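Local coordinates for protein glucosamine--fructose-6-phosphate aminotransferase [isomerizing] (Francisella tularensis subsp. tularensis, PDB 3TBF) that probably makes glucosamine 6-phosphate from fructose 6-phosphate in its isomerase domain, using ammonia that the full-length enzyme takes from glutamine, at residues 117-122 / 142-147. Numbering follows the deposited sequence.
Sequences TLESLR and SLVRES
Two nearly parallel helical segments, 117-122 and 142-146, lie side by side with axes 10.2 Å apart at a crossing angle of 17°; Ser147 leaves the second helix in an extended conformation. The register sets Leu118 CA 6.0 Å from Leu143 CA. Leucines suit the apolar seam: Leu143 (m, t) inserts CD2 between Leu118 and Leu121 (both t, p), 4.0 Å from Leu118 CD1 and 3.9 Å from Leu121 CD2, while Leu143 CD1 lies 4.1 Å from Thr117 CG2. Alongside this seam, long charged chains bridge the partly exposed side. Arg122, extended beyond chi1, makes a bidentate salt bridge to Glu146, NE to OE1 2.9 Å and NH2 to OE2 2.7 Å; Arg122 NH1 also salt-bridges Glu119 OE2 at 3.0 Å, a weak hydrogen bond, completing a three-residue network. Small Ser147 folds back, its OG donating to Leu143 O at 2.6 Å. Leu121 and Leu143 also touch strands 103-109 and 129-136, so helices 115-124 and 142-146 are neighbours on one face of the parallel sheet in the α/β SIS-domain fold.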
loop_
_atom_site.group_PDB
_atom_site.type_symbol
_atom_site.label_atom_id
_atom_site.label_comp_id
_atom_site.label_asym_id
_atom_site.label_seq_id
_atom_site.Cartn_x
_atom_site.Cartn_y
_atom_site.Cartn_z
ATOM N N THR A 117 8.539 -9.390 -11.698
ATOM C CA THR A 117 9.285 -10.102 -10.685
ATOM C C THR A 117 10.592 -10.685 -11.221
ATOM O O THR A 117 11.673 -10.485 -10.637
ATOM C CB THR A 117 8.448 -11.235 -10.103
ATOM O OG1 THR A 117 7.191 -10.686 -9.710
ATOM C CG2 THR A 117 9.115 -11.818 -8.897
ATOM N N LEU A 118 10.496 -11.410 -12.330
ATOM C CA LEU A 118 11.683 -11.975 -12.959
ATOM C C LEU A 118 12.666 -10.897 -13.354
ATOM O O LEU A 118 13.860 -11.043 -13.137
ATOM C CB LEU A 118 11.287 -12.762 -14.199
ATOM C CG LEU A 118 12.418 -13.383 -14.978
ATOM C CD1 LEU A 118 13.188 -14.367 -14.145
ATOM C CD2 LEU A 118 11.833 -14.059 -16.212
ATOM N N GLU A 119 12.195 -9.801 -13.929
ATOM C CA GLU A 119 13.139 -8.755 -14.286
ATOM C C GLU A 119 13.705 -8.002 -13.059
ATOM O O GLU A 119 14.797 -7.469 -13.132
ATOM C CB GLU A 119 12.492 -7.793 -15.260
ATOM C CG GLU A 119 12.142 -8.440 -16.597
ATOM C CD GLU A 119 13.386 -8.816 -17.393
ATOM O OE1 GLU A 119 14.478 -8.229 -17.125
ATOM O OE2 GLU A 119 13.247 -9.715 -18.273
ATOM N N SER A 120 12.969 -7.942 -11.941
ATOM C CA SER A 120 13.526 -7.424 -10.688
ATOM C C SER A 120 14.624 -8.343 -10.200
ATOM O O SER A 120 15.647 -7.881 -9.704
ATOM C CB SER A 120 12.463 -7.278 -9.600
ATOM O OG SER A 120 11.541 -6.279 -9.957
ATOM N N LEU A 121 14.460 -9.650 -10.367
ATOM C CA LEU A 121 15.544 -10.500 -9.957
ATOM C C LEU A 121 16.790 -10.193 -10.825
ATOM O O LEU A 121 17.892 -10.018 -10.313
ATOM C CB LEU A 121 15.130 -11.962 -9.956
ATOM C CG LEU A 121 16.234 -13.011 -9.735
ATOM C CD1 LEU A 121 16.865 -12.877 -8.381
ATOM C CD2 LEU A 121 15.737 -14.451 -9.959
ATOM N N ARG A 122 16.612 -10.060 -12.127
ATOM C CA ARG A 122 17.759 -9.849 -13.007
ATOM C C ARG A 122 18.482 -8.564 -12.681
ATOM O O ARG A 122 19.713 -8.521 -12.697
ATOM C CB ARG A 122 17.346 -9.891 -14.472
ATOM C CG ARG A 122 17.041 -11.319 -14.877
ATOM C CD ARG A 122 16.166 -11.405 -16.089
ATOM N NE ARG A 122 15.977 -12.816 -16.450
ATOM C CZ ARG A 122 15.273 -13.239 -17.499
ATOM N NH1 ARG A 122 14.676 -12.360 -18.297
ATOM N NH2 ARG A 122 15.158 -14.535 -17.751
ATOM N N SER A 142 12.071 -19.864 -14.757
ATOM C CA SER A 142 13.145 -18.892 -14.831
ATOM C C SER A 142 13.516 -18.403 -13.439
ATOM O O SER A 142 14.690 -18.325 -13.109
ATOM C CB SER A 142 12.717 -17.709 -15.676
ATOM O OG SER A 142 12.264 -18.125 -16.940
ATOM N N LEU A 143 12.512 -18.099 -12.620
ATOM C CA LEU A 143 12.763 -17.643 -11.267
ATOM C C LEU A 143 13.535 -18.646 -10.404
ATOM O O LEU A 143 14.435 -18.253 -9.661
ATOM C CB LEU A 143 11.463 -17.274 -10.573
ATOM C CG LEU A 143 10.935 -15.862 -10.821
ATOM C CD1 LEU A 143 9.603 -15.743 -10.077
ATOM C CD2 LEU A 143 11.895 -14.747 -10.412
ATOM N N VAL A 144 13.165 -19.919 -10.477
ATOM C CA VAL A 144 13.908 -20.960 -9.782
ATOM C C VAL A 144 15.327 -21.118 -10.340
ATOM O O VAL A 144 16.286 -21.160 -9.593
ATOM C CB VAL A 144 13.163 -22.281 -9.835
ATOM C CG1 VAL A 144 14.038 -23.421 -9.281
ATOM C CG2 VAL A 144 11.782 -22.168 -9.121
ATOM N N ARG A 145 15.474 -21.152 -11.645
ATOM C CA ARG A 145 16.812 -21.311 -12.226
ATOM C C ARG A 145 17.734 -20.133 -11.907
ATOM O O ARG A 145 18.903 -20.285 -11.622
ATOM C CB ARG A 145 16.737 -21.535 -13.739
ATOM C CG ARG A 145 15.987 -22.826 -14.114
ATOM C CD ARG A 145 16.071 -23.113 -15.630
ATOM N NE ARG A 145 15.589 -21.983 -16.417
ATOM C CZ ARG A 145 14.389 -21.872 -16.961
ATOM N NH1 ARG A 145 13.487 -22.821 -16.825
ATOM N NH2 ARG A 145 14.101 -20.786 -17.664
ATOM N N GLU A 146 17.180 -18.942 -11.919
ATOM C CA GLU A 146 18.015 -17.789 -11.793
ATOM C C GLU A 146 18.225 -17.359 -10.369
ATOM O O GLU A 146 19.047 -16.483 -10.151
ATOM C CB GLU A 146 17.479 -16.688 -12.634
ATOM C CG GLU A 146 17.526 -17.063 -14.093
ATOM C CD GLU A 146 16.950 -15.972 -14.971
ATOM O OE1 GLU A 146 17.257 -14.780 -14.716
ATOM O OE2 GLU A 146 16.198 -16.296 -15.928
ATOM N N SER A 147 17.547 -17.977 -9.402
ATOM C CA SER A 147 17.766 -17.629 -8.009
ATOM C C SER A 147 18.848 -18.518 -7.389
ATOM O O SER A 147 19.106 -19.603 -7.867
ATOM C CB SER A 147 16.459 -17.764 -7.209
ATOM O OG SER A 147 15.478 -16.902 -7.745
#